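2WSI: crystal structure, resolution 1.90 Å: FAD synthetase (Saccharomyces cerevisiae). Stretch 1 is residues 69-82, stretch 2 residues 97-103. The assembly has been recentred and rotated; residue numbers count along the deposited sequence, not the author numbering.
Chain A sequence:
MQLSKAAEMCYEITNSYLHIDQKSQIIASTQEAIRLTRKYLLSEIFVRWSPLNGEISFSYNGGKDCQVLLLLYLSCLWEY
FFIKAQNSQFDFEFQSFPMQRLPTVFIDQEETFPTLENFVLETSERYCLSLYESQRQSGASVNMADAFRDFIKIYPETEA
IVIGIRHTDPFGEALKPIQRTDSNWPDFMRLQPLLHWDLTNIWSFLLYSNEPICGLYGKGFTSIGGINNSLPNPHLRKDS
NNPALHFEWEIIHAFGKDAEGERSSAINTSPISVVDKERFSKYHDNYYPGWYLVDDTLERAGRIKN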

# COMPACT_ATOMS: atom_id res chain seq x y z
N LEU A 69 0.43 1.08 -3.55
CA LEU A 69 -0.56 1.75 -4.39
C LEU A 69 -0.53 3.25 -4.21
O LEU A 69 -0.59 4.02 -5.17
N LEU A 70 -0.43 3.69 -2.96
CA LEU A 70 -0.37 5.12 -2.69
C LEU A 70 0.84 5.77 -3.36
O LEU A 70 0.73 6.84 -3.96
N LEU A 71 2.00 5.12 -3.30
CA LEU A 71 3.17 5.65 -4.01
C LEU A 71 2.91 5.72 -5.51
O LEU A 71 3.20 6.73 -6.13
N LEU A 72 2.34 4.67 -6.10
CA LEU A 72 2.00 4.69 -7.54
C LEU A 72 0.96 5.76 -7.89
O LEU A 72 1.04 6.43 -8.91
N TYR A 73 -0.01 5.93 -6.99
CA TYR A 73 -1.10 6.87 -7.18
C TYR A 73 -0.53 8.29 -7.19
O TYR A 73 -0.89 9.11 -8.05
N LEU A 74 0.37 8.57 -6.25
CA LEU A 74 1.00 9.89 -6.18
C LEU A 74 1.86 10.14 -7.40
O LEU A 74 1.88 11.24 -7.93
N SER A 75 2.57 9.12 -7.84
CA SER A 75 3.31 9.24 -9.09
C SER A 75 2.40 9.63 -10.26
O SER A 75 2.72 10.53 -11.05
N CYS A 76 1.25 8.97 -10.36
CA CYS A 76 0.28 9.30 -11.41
C CYS A 76 -0.37 10.66 -11.21
O CYS A 76 -0.77 11.35 -12.17
N LEU A 77 -0.49 11.07 -9.95
CA LEU A 77 -1.06 12.40 -9.67
C LEU A 77 -0.13 13.50 -10.23
O LEU A 77 -0.58 14.51 -10.81
N TRP A 78 1.17 13.29 -10.08
CA TRP A 78 2.15 14.23 -10.63
C TRP A 78 1.95 14.32 -12.15
O TRP A 78 1.77 15.41 -12.72
N GLU A 79 1.96 13.17 -12.81
CA GLU A 79 1.76 13.15 -14.28
C GLU A 79 0.41 13.76 -14.71
O GLU A 79 0.32 14.46 -15.70
N TYR A 80 -0.63 13.52 -13.92
CA TYR A 80 -1.98 14.00 -14.22
C TYR A 80 -2.02 15.52 -14.30
O TYR A 80 -2.70 16.12 -15.14
N PHE A 81 -1.28 16.15 -13.43
CA PHE A 81 -1.26 17.59 -13.41
C PHE A 81 -0.75 18.13 -14.75
O PHE A 81 -1.28 19.10 -15.28
N PHE A 82 0.28 17.50 -15.30
CA PHE A 82 0.86 18.00 -16.55
C PHE A 82 -0.01 17.66 -17.76
O PHE A 82 -0.18 18.49 -18.67
N PHE A 97 1.00 23.50 -9.05
CA PHE A 97 0.36 22.32 -8.43
C PHE A 97 -0.47 22.79 -7.25
O PHE A 97 -0.02 23.62 -6.46
N PRO A 98 -1.71 22.28 -7.13
CA PRO A 98 -2.60 22.84 -6.10
C PRO A 98 -2.07 22.58 -4.69
O PRO A 98 -1.52 21.50 -4.43
N MET A 99 -2.24 23.55 -3.80
CA MET A 99 -1.80 23.39 -2.42
C MET A 99 -2.97 22.85 -1.59
O MET A 99 -3.84 23.60 -1.16
N GLN A 100 -2.97 21.54 -1.37
CA GLN A 100 -4.05 20.85 -0.70
C GLN A 100 -3.61 19.46 -0.23
O GLN A 100 -2.49 19.03 -0.50
N ARG A 101 -4.51 18.74 0.43
CA ARG A 101 -4.23 17.38 0.91
C ARG A 101 -5.06 16.35 0.12
O ARG A 101 -6.09 16.69 -0.46
N LEU A 102 -4.58 15.11 0.10
CA LEU A 102 -5.22 14.04 -0.68
C LEU A 102 -6.31 13.36 0.15
O LEU A 102 -6.04 12.84 1.23
N PRO A 103 -7.55 13.35 -0.35
CA PRO A 103 -8.60 12.78 0.49
C PRO A 103 -8.42 11.28 0.72
O PRO A 103 -8.28 10.52 -0.25

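A helix can hold a neighbouring segment by apolar contact alone, provided its side chains recur on one side, and residues 69-82 of yeast FAD synthetase illustrate the principle. No hydrogen bond crosses to residues 97-103; the helical backbone satisfies itself, as in L77 N to Y73 O at 2.8 Å, leaving side chains to make the contact. Y73, L77 and F81, spaced four residues apart, point their CA-to-CB bonds toward the second stretch, and all three adopt t at chi1.

The aliphatic part centres on L102, which also points toward its partner (chi1 t, chi2 p). Its CD2 lies 4.0 Å from L70 CD1, 4.0 Å from Y73 CD2 and 4.2 Å from L74 CD2, so one methyl group meets three helix residues. L70 (t, p) and L74 (m, t) leave the backbone sideways, yet their ends come nearer. L77 (t, p) links this cluster to the next: its CD2 is 4.0 Å from L102 CD1, while its CG sits 4.0 Å from F97 CZ, at the edge of that ring.

The aromatic part gathers around F97 (chi1 t), the residue most covered by the opposing stretch. The F81 ring packs obliquely against it, with planes at 54° and F81 CG 3.7 Å from F97 CD1; F97 CA also lies over one face of the F81 ring, 4.1 Å from its centroid, in a CH-pi contact. W78 (chi1 t) starts away from the second stretch, but its long side chain brings CZ3 to 4.1 Å from F97 CD1. P98 adds a lesser contact, its CD 4.2 Å from F81 CD1.

No polar pair bonds across the interface; Q100 NE2 donates to R101 O at 3.1 Å within its own stretch.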

# COMPACT_ATOMS: atom_id res chain seq x y z
CB LEU A 69 -1.96 1.21 -4.13
CG LEU A 69 -3.03 1.75 -5.09
CD1 LEU A 69 -2.56 1.69 -6.55
CD2 LEU A 69 -4.37 1.07 -4.88
CB LEU A 70 -0.34 5.37 -1.17
CG LEU A 70 -0.25 6.86 -0.83
CD1 LEU A 70 -1.40 7.65 -1.46
CD2 LEU A 70 -0.25 7.04 0.71
CB LEU A 71 4.43 4.81 -3.75
CG LEU A 71 4.91 4.66 -2.31
CD1 LEU A 71 6.14 3.74 -2.27
CD2 LEU A 71 5.23 6.02 -1.68
CB LEU A 72 1.50 3.30 -8.00
CG LEU A 72 2.57 2.22 -7.82
CD1 LEU A 72 1.91 0.86 -8.06
CD2 LEU A 72 3.75 2.47 -8.76
CB TYR A 73 -2.07 6.71 -6.01
CG TYR A 73 -3.40 7.42 -6.17
CD1 TYR A 73 -4.44 6.80 -6.87
CD2 TYR A 73 -3.64 8.65 -5.61
CE1 TYR A 73 -5.67 7.38 -7.00
CE2 TYR A 73 -4.89 9.28 -5.73
CZ TYR A 73 -5.90 8.62 -6.43
OH TYR A 73 -7.16 9.17 -6.57
CB LEU A 74 1.86 10.02 -4.89
CG LEU A 74 0.98 10.15 -3.63
CD1 LEU A 74 1.78 9.90 -2.38
CD2 LEU A 74 0.29 11.52 -3.62
CB SER A 75 4.03 7.93 -9.40
OG SER A 75 4.71 8.05 -10.64
CB CYS A 76 -0.80 8.23 -11.49
SG CYS A 76 -0.12 6.67 -12.12
CB LEU A 77 -1.26 12.56 -8.15
CG LEU A 77 -1.89 13.87 -7.72
CD1 LEU A 77 -3.24 14.01 -8.38
CD2 LEU A 77 -2.01 13.96 -6.17
CB TRP A 78 3.55 13.73 -10.33
CG TRP A 78 4.65 14.66 -10.78
CD1 TRP A 78 5.63 14.40 -11.72
CD2 TRP A 78 4.92 15.97 -10.27
NE1 TRP A 78 6.48 15.49 -11.84
CE2 TRP A 78 6.07 16.46 -10.96
CE3 TRP A 78 4.29 16.80 -9.33
CZ2 TRP A 78 6.59 17.74 -10.73
CZ3 TRP A 78 4.81 18.07 -9.10
CH2 TRP A 78 5.95 18.53 -9.79
CB GLU A 79 1.92 11.70 -14.80
CG GLU A 79 1.83 11.58 -16.32
CD GLU A 79 2.39 10.26 -16.85
OE1 GLU A 79 3.28 9.68 -16.20
OE2 GLU A 79 1.91 9.81 -17.91
CB TYR A 80 -2.93 13.53 -13.10
CG TYR A 80 -4.28 14.22 -13.03
CD1 TYR A 80 -5.33 13.83 -13.86
CD2 TYR A 80 -4.52 15.23 -12.10
CE1 TYR A 80 -6.58 14.44 -13.79
CE2 TYR A 80 -5.78 15.85 -12.00
CZ TYR A 80 -6.80 15.45 -12.85
OH TYR A 80 -8.04 16.04 -12.78
CB PHE A 81 -0.38 18.05 -12.27
CG PHE A 81 -0.13 19.52 -12.27
CD1 PHE A 81 -1.12 20.42 -11.87
CD2 PHE A 81 1.10 20.01 -12.67
CE1 PHE A 81 -0.88 21.79 -11.86
CE2 PHE A 81 1.35 21.38 -12.67
CZ PHE A 81 0.35 22.27 -12.26
CB PHE A 82 2.31 17.50 -16.68
CG PHE A 82 3.21 18.07 -15.61
CD1 PHE A 82 3.73 19.34 -15.75
CD2 PHE A 82 3.48 17.35 -14.45
CE1 PHE A 82 4.54 19.90 -14.77
CE2 PHE A 82 4.28 17.90 -13.45
CZ PHE A 82 4.81 19.18 -13.61
CB PHE A 97 1.42 21.32 -7.99
CG PHE A 97 0.88 19.95 -7.71
CD1 PHE A 97 0.87 18.96 -8.70
CD2 PHE A 97 0.37 19.64 -6.44
CE1 PHE A 97 0.36 17.70 -8.45
CE2 PHE A 97 -0.13 18.36 -6.18
CZ PHE A 97 -0.14 17.39 -7.20
CB PRO A 98 -3.93 22.11 -6.29
CG PRO A 98 -3.72 21.07 -7.33
CD PRO A 98 -2.33 21.18 -7.90
CB MET A 99 -1.26 24.71 -1.85
CG MET A 99 -0.52 24.58 -0.50
SD MET A 99 1.24 24.07 -0.52
CE MET A 99 2.12 25.52 -1.08
CB GLN A 100 -5.23 20.68 -1.66
CG GLN A 100 -4.90 19.76 -2.85
CD GLN A 100 -6.15 19.32 -3.57
OE1 GLN A 100 -6.56 19.95 -4.53
NE2 GLN A 100 -6.77 18.22 -3.09
CB ARG A 101 -4.55 17.29 2.40
CG ARG A 101 -3.82 18.37 3.21
CD ARG A 101 -3.91 18.15 4.70
NE ARG A 101 -5.28 18.31 5.16
CZ ARG A 101 -5.66 18.20 6.43
NH1 ARG A 101 -4.77 17.95 7.39
NH2 ARG A 101 -6.94 18.36 6.74
CB LEU A 102 -4.16 12.98 -1.04
CG LEU A 102 -4.60 12.01 -2.14
CD1 LEU A 102 -4.66 12.74 -3.48
CD2 LEU A 102 -3.62 10.83 -2.25
CB PRO A 103 -9.88 13.02 -0.32
CG PRO A 103 -9.53 14.07 -1.33
CD PRO A 103 -8.06 13.95 -1.60